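Local coordinates for protein glycoside hydrolase family 31 (PDB 5I0G) that degrades the cyclic glucose tetrasaccharide cycloalternan, probably by hydrolysing its glycosidic links, at residues 462-467 against 501-506; 328-333 against 385-390. The protein carries 1 engineered substitution. All coordinates share one frame; numbering follows the deposited sequence.

Contact 1. Residues 462-467 against 501-506; sequences DGFKTD and GDLLRS. With GLC (alpha-D-glucopyranose), chain B.
F464 meets L503 and L504 on the outer wall of the TIM barrel, where strand 463-466 is backed by the end of the helix that follows it, 485-506. The two segments run antiparallel, their axes 9.2 Å apart at closest, as in a barrel beta-alpha unit.

The contact between them is apolar. CE2 of F464 lies 3.9 Å from CD2 of L503, the two side chains crossing at about a right angle. L504 comes at the ring obliquely and spreads both methyls: CD1 of L504 is 4.0 Å from CD2 of F464, while its CD2 touches F464 CE2. The ring leans to this side because its CG stands anti to the carbonyl carbon (chi1 -70°). Both methyls of L504 also rest on the CA of G463. V456 of helix 453-457 covers both F464 and L504, and Y500 meets the F464 ring edge-to-face.

The groups that meet the sugar lie on the strand's inner side and just past its C-terminal end. K465 is fully extended, and its NZ forms a salt bridge with E330, adding a weak hydrogen bond of 3.3 Å to O3 of the chain B glucose; W529 contributes a cation-pi contact. D467 brings OD2 to within 3.2 Å of C2 of the same sugar, a position consistent with the strand-four aspartate that serves as nucleophile in family 31, and R516 forms a salt bridge with its OD1.

Chemically the segment is thus divided: F464 faces the helix through hydrocarbon contacts, while K465 and, just past the strand, D467 reach the sugar.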
loop_
_atom_site.group_PDB
_atom_site.type_symbol
_atom_site.label_atom_id
_atom_site.label_comp_id
_atom_site.label_asym_id
_atom_site.label_seq_id
_atom_site.Cartn_x
_atom_site.Cartn_y
_atom_site.Cartn_z
ATOM N N ASP A 462 -17.642 -10.070 -11.196
ATOM C CA ASP A 462 -16.691 -11.129 -10.887
ATOM C C ASP A 462 -15.674 -10.790 -9.818
ATOM O O ASP A 462 -14.916 -11.662 -9.426
ATOM C CB ASP A 462 -15.967 -11.482 -12.173
ATOM C CG ASP A 462 -16.930 -11.864 -13.258
ATOM O OD1 ASP A 462 -17.550 -12.929 -13.125
ATOM O OD2 ASP A 462 -17.101 -11.076 -14.213
ATOM N N GLY A 463 -15.636 -9.541 -9.357
ATOM C CA GLY A 463 -14.638 -9.135 -8.362
ATOM C C GLY A 463 -14.647 -7.644 -8.164
ATOM O O GLY A 463 -15.414 -6.932 -8.810
ATOM N N PHE A 464 -13.784 -7.174 -7.278
ATOM C CA PHE A 464 -13.788 -5.785 -6.832
ATOM C C PHE A 464 -12.352 -5.280 -6.770
ATOM O O PHE A 464 -11.471 -6.007 -6.318
ATOM C CB PHE A 464 -14.377 -5.680 -5.431
ATOM C CG PHE A 464 -15.861 -5.931 -5.349
ATOM C CD1 PHE A 464 -16.766 -4.936 -5.681
ATOM C CD2 PHE A 464 -16.353 -7.149 -4.901
ATOM C CE1 PHE A 464 -18.142 -5.153 -5.579
ATOM C CE2 PHE A 464 -17.722 -7.386 -4.820
ATOM C CZ PHE A 464 -18.621 -6.377 -5.144
ATOM N N LYS A 465 -12.131 -4.035 -7.200
ATOM C CA LYS A 465 -10.860 -3.367 -7.010
ATOM C C LYS A 465 -11.041 -2.622 -5.717
ATOM O O LYS A 465 -11.672 -1.561 -5.673
ATOM C CB LYS A 465 -10.474 -2.436 -8.175
ATOM C CG LYS A 465 -9.154 -1.690 -7.961
ATOM C CD LYS A 465 -8.614 -1.039 -9.232
ATOM C CE LYS A 465 -7.389 -0.186 -8.930
ATOM N NZ LYS A 465 -6.941 0.671 -10.064
ATOM N N THR A 466 -10.530 -3.245 -4.659
ATOM C CA THR A 466 -10.705 -2.789 -3.297
ATOM C C THR A 466 -9.594 -1.801 -2.998
ATOM O O THR A 466 -8.583 -2.156 -2.411
ATOM C CB THR A 466 -10.668 -3.980 -2.310
ATOM O OG1 THR A 466 -9.720 -4.958 -2.769
ATOM C CG2 THR A 466 -12.042 -4.606 -2.218
ATOM N N ASP A 467 -9.809 -0.564 -3.423
ATOM C CA ASP A 467 -8.800 0.499 -3.392
ATOM C C ASP A 467 -8.741 1.116 -2.006
ATOM O O ASP A 467 -9.642 0.900 -1.198
ATOM C CB ASP A 467 -9.159 1.586 -4.426
ATOM C CG ASP A 467 -7.943 2.317 -4.969
ATOM O OD1 ASP A 467 -6.904 2.447 -4.256
ATOM O OD2 ASP A 467 -8.033 2.757 -6.133
ATOM N N GLY A 501 -13.682 -10.482 -0.178
ATOM C CA GLY A 501 -13.492 -11.901 -0.509
ATOM C C GLY A 501 -14.616 -12.783 0.014
ATOM O O GLY A 501 -15.131 -13.640 -0.719
ATOM N N ASP A 502 -15.002 -12.567 1.273
ATOM C CA ASP A 502 -16.103 -13.307 1.892
ATOM C C ASP A 502 -17.429 -13.095 1.138
ATOM O O ASP A 502 -18.169 -14.053 0.892
ATOM C CB ASP A 502 -16.247 -12.959 3.382
ATOM C CG ASP A 502 -15.094 -13.528 4.255
ATOM O OD1 ASP A 502 -14.213 -14.227 3.716
ATOM O OD2 ASP A 502 -15.074 -13.298 5.498
ATOM N N LEU A 503 -17.691 -11.856 0.714
ATOM C CA LEU A 503 -18.890 -11.561 -0.070
ATOM C C LEU A 503 -18.908 -12.388 -1.347
ATOM O O LEU A 503 -19.876 -13.084 -1.635
ATOM C CB LEU A 503 -18.954 -10.068 -0.406
ATOM C CG LEU A 503 -20.080 -9.676 -1.364
ATOM C CD1 LEU A 503 -21.421 -10.021 -0.736
ATOM C CD2 LEU A 503 -20.010 -8.206 -1.738
ATOM N N LEU A 504 -17.813 -12.307 -2.100
ATOM C CA LEU A 504 -17.707 -12.985 -3.388
ATOM C C LEU A 504 -17.895 -14.496 -3.212
ATOM O O LEU A 504 -18.684 -15.131 -3.925
ATOM C CB LEU A 504 -16.341 -12.688 -4.035
ATOM C CG LEU A 504 -16.212 -11.280 -4.621
ATOM C CD1 LEU A 504 -14.757 -10.869 -4.811
ATOM C CD2 LEU A 504 -16.992 -11.168 -5.924
ATOM N N ARG A 505 -17.201 -15.041 -2.218
ATOM C CA ARG A 505 -17.294 -16.459 -1.899
ATOM C C ARG A 505 -18.708 -16.909 -1.469
ATOM O O ARG A 505 -19.157 -17.988 -1.852
ATOM C CB ARG A 505 -16.240 -16.852 -0.849
ATOM C CG ARG A 505 -15.736 -18.258 -1.070
ATOM C CD ARG A 505 -14.711 -18.700 -0.040
ATOM N NE ARG A 505 -13.544 -17.827 -0.033
ATOM C CZ ARG A 505 -13.271 -16.910 0.895
ATOM N NH1 ARG A 505 -14.075 -16.689 1.939
ATOM N NH2 ARG A 505 -12.167 -16.183 0.774
ATOM N N SER A 506 -19.413 -16.087 -0.702
ATOM C CA SER A 506 -20.779 -16.434 -0.297
ATOM C C SER A 506 -21.782 -16.314 -1.464
ATOM O O SER A 506 -22.876 -16.836 -1.364
ATOM C CB SER A 506 -21.229 -15.584 0.894
ATOM O OG SER A 506 -21.398 -14.241 0.513
HETATM C C1 GLC B . -6.484 6.037 -6.623
HETATM C C2 GLC B . -5.792 4.819 -7.239
HETATM C C3 GLC B . -6.003 4.789 -8.745
HETATM C C4 GLC B . -7.467 4.955 -9.135
HETATM C C5 GLC B . -8.065 6.160 -8.430
HETATM C C6 GLC B . -9.560 6.256 -8.668
HETATM O O2 GLC B . -4.377 4.829 -6.970
HETATM O O3 GLC B . -5.523 3.565 -9.311
HETATM O O4 GLC B . -7.546 5.160 -10.546
HETATM O O5 GLC B . -7.851 6.084 -7.015
HETATM O O6 GLC B . -9.934 7.582 -8.310
#

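Contact 2. Residues 328-333 against 385-390. With GLC (alpha-D-glucopyranose), chain B; GLC (alpha-D-glucopyranose), chain C.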
loop_
_atom_site.group_PDB
_atom_site.type_symbol
_atom_site.label_atom_id
_atom_site.label_comp_id
_atom_site.label_asym_id
_atom_site.label_seq_id
_atom_site.Cartn_x
_atom_site.Cartn_y
_atom_site.Cartn_z
ATOM N N VAL A 328 -11.607 -3.637 -15.732
ATOM C CA VAL A 328 -11.847 -2.949 -14.465
ATOM C C VAL A 328 -12.616 -1.699 -14.844
ATOM O O VAL A 328 -12.220 -0.982 -15.763
ATOM C CB VAL A 328 -10.551 -2.587 -13.713
ATOM C CG1 VAL A 328 -10.856 -1.871 -12.393
ATOM C CG2 VAL A 328 -9.698 -3.830 -13.458
ATOM N N ILE A 329 -13.744 -1.475 -14.168
ATOM C CA ILE A 329 -14.501 -0.221 -14.292
ATOM C C ILE A 329 -14.436 0.528 -12.956
ATOM O O ILE A 329 -14.971 0.051 -11.943
ATOM C CB ILE A 329 -15.975 -0.470 -14.670
ATOM C CG1 ILE A 329 -16.075 -1.446 -15.852
ATOM C CG2 ILE A 329 -16.661 0.854 -15.002
ATOM C CD1 ILE A 329 -17.493 -1.759 -16.290
ATOM N N GLU A 330 -13.811 1.708 -12.976
ATOM C CA GLU A 330 -13.667 2.562 -11.790
ATOM C C GLU A 330 -14.752 3.601 -11.659
ATOM O O GLU A 330 -15.376 3.719 -10.588
ATOM C CB GLU A 330 -12.317 3.251 -11.799
ATOM C CG GLU A 330 -11.155 2.288 -11.667
ATOM C CD GLU A 330 -9.881 2.982 -11.270
ATOM O OE1 GLU A 330 -9.732 4.189 -11.582
ATOM O OE2 GLU A 330 -9.037 2.320 -10.633
ATOM N N ALA A 331 -14.993 4.342 -12.746
ATOM C CA ALA A 331 -16.019 5.382 -12.762
ATOM C C ALA A 331 -17.364 4.829 -13.227
ATOM O O ALA A 331 -17.868 5.180 -14.309
ATOM C CB ALA A 331 -15.581 6.564 -13.619
ATOM N N TRP A 332 -17.939 3.978 -12.370
ATOM C CA TRP A 332 -19.198 3.266 -12.648
ATOM C C TRP A 332 -20.423 3.798 -11.888
ATOM O O TRP A 332 -21.556 3.729 -12.398
ATOM C CB TRP A 332 -19.036 1.776 -12.358
ATOM C CG TRP A 332 -18.835 1.407 -10.930
ATOM C CD1 TRP A 332 -17.644 1.298 -10.283
ATOM C CD2 TRP A 332 -19.844 1.060 -9.976
ATOM N NE1 TRP A 332 -17.840 0.919 -8.985
ATOM C CE2 TRP A 332 -19.182 0.768 -8.763
ATOM C CE3 TRP A 332 -21.238 0.981 -10.022
ATOM C CZ2 TRP A 332 -19.857 0.385 -7.608
ATOM C CZ3 TRP A 332 -21.927 0.594 -8.852
ATOM C CH2 TRP A 332 -21.227 0.310 -7.666
ATOM N N SER A 333 -20.192 4.332 -10.684
ATOM C CA SER A 333 -21.261 4.665 -9.747
ATOM C C SER A 333 -21.676 6.132 -9.799
ATOM O O SER A 333 -21.120 6.916 -10.557
ATOM C CB SER A 333 -20.794 4.331 -8.315
ATOM O OG SER A 333 -19.834 5.269 -7.830
ATOM N N ILE A 385 -14.788 -6.186 -13.134
ATOM C CA ILE A 385 -14.375 -5.806 -11.773
ATOM C C ILE A 385 -14.791 -4.349 -11.508
ATOM O O ILE A 385 -14.525 -3.466 -12.318
ATOM C CB ILE A 385 -12.825 -5.903 -11.615
ATOM C CG1 ILE A 385 -12.297 -7.297 -11.989
ATOM C CG2 ILE A 385 -12.376 -5.485 -10.217
ATOM C CD1 ILE A 385 -12.572 -8.389 -10.985
ATOM N N LEU A 386 -15.404 -4.096 -10.353
ATOM C CA LEU A 386 -15.820 -2.754 -9.990
ATOM C C LEU A 386 -15.000 -2.218 -8.832
ATOM O O LEU A 386 -14.668 -2.927 -7.881
ATOM C CB LEU A 386 -17.309 -2.717 -9.644
ATOM C CG LEU A 386 -18.314 -3.182 -10.714
ATOM C CD1 LEU A 386 -19.729 -3.046 -10.176
ATOM C CD2 LEU A 386 -18.167 -2.406 -12.010
ATOM N N TRP A 387 -14.713 -0.927 -8.917
ATOM C CA TRP A 387 -13.927 -0.208 -7.930
ATOM C C TRP A 387 -14.711 0.082 -6.663
ATOM O O TRP A 387 -15.938 0.252 -6.685
ATOM C CB TRP A 387 -13.464 1.089 -8.569
ATOM C CG TRP A 387 -12.456 1.899 -7.849
ATOM C CD1 TRP A 387 -11.120 1.841 -8.009
ATOM C CD2 TRP A 387 -12.712 2.973 -6.937
ATOM N NE1 TRP A 387 -10.510 2.786 -7.225
ATOM C CE2 TRP A 387 -11.468 3.493 -6.554
ATOM C CE3 TRP A 387 -13.873 3.520 -6.388
ATOM C CZ2 TRP A 387 -11.337 4.546 -5.657
ATOM C CZ3 TRP A 387 -13.754 4.572 -5.493
ATOM C CH2 TRP A 387 -12.484 5.072 -5.128
ATOM N N GLN A 388 -13.986 0.123 -5.555
ATOM C CA GLN A 388 -14.554 0.349 -4.222
ATOM C C GLN A 388 -13.545 1.080 -3.353
ATOM O O GLN A 388 -12.318 1.043 -3.617
ATOM C CB GLN A 388 -14.891 -0.973 -3.509
ATOM C CG GLN A 388 -16.061 -1.746 -4.076
ATOM C CD GLN A 388 -17.404 -1.133 -3.735
ATOM O OE1 GLN A 388 -17.963 -1.392 -2.675
ATOM N NE2 GLN A 388 -17.933 -0.333 -4.638
ATOM N N ILE A 389 -14.077 1.687 -2.291
ATOM C CA ILE A 389 -13.286 2.390 -1.280
ATOM C C ILE A 389 -13.925 2.045 0.085
ATOM O O ILE A 389 -15.172 1.951 0.164
ATOM C CB ILE A 389 -13.293 3.916 -1.587
ATOM C CG1 ILE A 389 -12.356 4.711 -0.677
ATOM C CG2 ILE A 389 -14.681 4.523 -1.451
ATOM C CD1 ILE A 389 -10.959 4.831 -1.210
ATOM N N PRO A 390 -13.114 1.867 1.165
ATOM C CA PRO A 390 -13.728 1.575 2.476
ATOM C C PRO A 390 -13.959 2.867 3.278
ATOM O O PRO A 390 -13.398 3.037 4.345
ATOM C CB PRO A 390 -12.670 0.680 3.148
ATOM C CG PRO A 390 -11.376 1.224 2.632
ATOM C CD PRO A 390 -11.646 1.889 1.291
HETATM C C1 GLC B . -6.484 6.037 -6.623
HETATM C C2 GLC B . -5.792 4.819 -7.239
HETATM C C3 GLC B . -6.003 4.789 -8.745
HETATM C C4 GLC B . -7.467 4.955 -9.135
HETATM C C5 GLC B . -8.065 6.160 -8.430
HETATM C C6 GLC B . -9.560 6.256 -8.668
HETATM O O2 GLC B . -4.377 4.829 -6.970
HETATM O O3 GLC B . -5.523 3.565 -9.311
HETATM O O4 GLC B . -7.546 5.160 -10.546
HETATM O O5 GLC B . -7.851 6.084 -7.015
HETATM O O6 GLC B . -9.934 7.582 -8.310
HETATM C C1 GLC C . -10.715 8.232 -9.333
HETATM C C2 GLC C . -10.971 9.653 -8.883
HETATM C C3 GLC C . -11.890 9.665 -7.672
HETATM C C4 GLC C . -13.179 8.914 -7.971
HETATM C C5 GLC C . -12.860 7.514 -8.501
HETATM C C6 GLC C . -14.088 6.755 -8.995
HETATM O O2 GLC C . -9.720 10.244 -8.537
HETATM O O3 GLC C . -12.167 11.031 -7.338
HETATM O O4 GLC C . -13.959 8.861 -6.768
HETATM O O5 GLC C . -11.960 7.591 -9.609
HETATM O O6 GLC C . -14.533 7.306 -10.241
#
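W332 lays the face of its indole over L386, whose CB sits 4.0 Å from the centroid of the five-membered ring in a CH-pi contact. W332 comes from the loop after strand 326-329 and lies back on L386 of the neighbouring parallel strand 383-388 of the TIM barrel. CB of S333 covers the opposite face, leaving the indole between its sequence neighbour and the leucine. The ring is swung back over the strand by a chi1 of 67°, with CG between the backbone N and the carbonyl carbon.

The strands are joined by I329, which uses both its backbone polar atoms: its N donates to I385 O at 2.8 Å, and its O accepts from W387 N at 3.2 Å. V328 packs beside I385 on the sheet face that also carries K465, and I329 rests against L386 on the other.

E330, just past the end of strand 326-329, and W387, near the end of strand 383-388, line the sugar site. OE2 of E330 is 3.4 Å from CD1 of W387, with carboxylate and indole planes 63° apart, while OE1 of E330 accepts a 2.6 Å hydrogen bond from O4 of the chain B glucose. N302 also donates to OE1. C6 of the chain C glucose rests over one face of the W387 ring, toward its rim, and C6 of the chain B glucose comes in obliquely.

The bend of Q388 at chi2 folds its NE2 back to the W332 edge, 3.6 Å from CZ2 of W332. Y500 bonds to OE1 of Q388, and F338 O takes a bond from NE2. The carbonyl of W387 has two donors: Q388 NE2 at 2.9 Å, tilted from the carbonyl plane, and W332 NE1 at 3.1 Å, nearly straight at 168°, in that plane and on a lone pair.

Overall arrangement
Contacts 1 and 2 lie side by side in one barrel, their centres about 12 Å apart, because strand 463-466 of contact 1 is the next parallel neighbour of strand 383-388 of contact 2. Two polar pairs join them at the pocket: K465 NZ makes a salt bridge with E330 OE2 at 2.7 Å, and W387 NE1 probably donates to D467 OD2, also at 2.7 Å. Farther from the sugar, CG2 of I385 packs on the backbone N of K465, 3.4 Å away. Both contacts reach the chain B glucose, and contact 2 continues to the chain C unit. Each acid that meets the chain B sugar is thus held by a partner from the other contact: E330 by K465, D467 by W387.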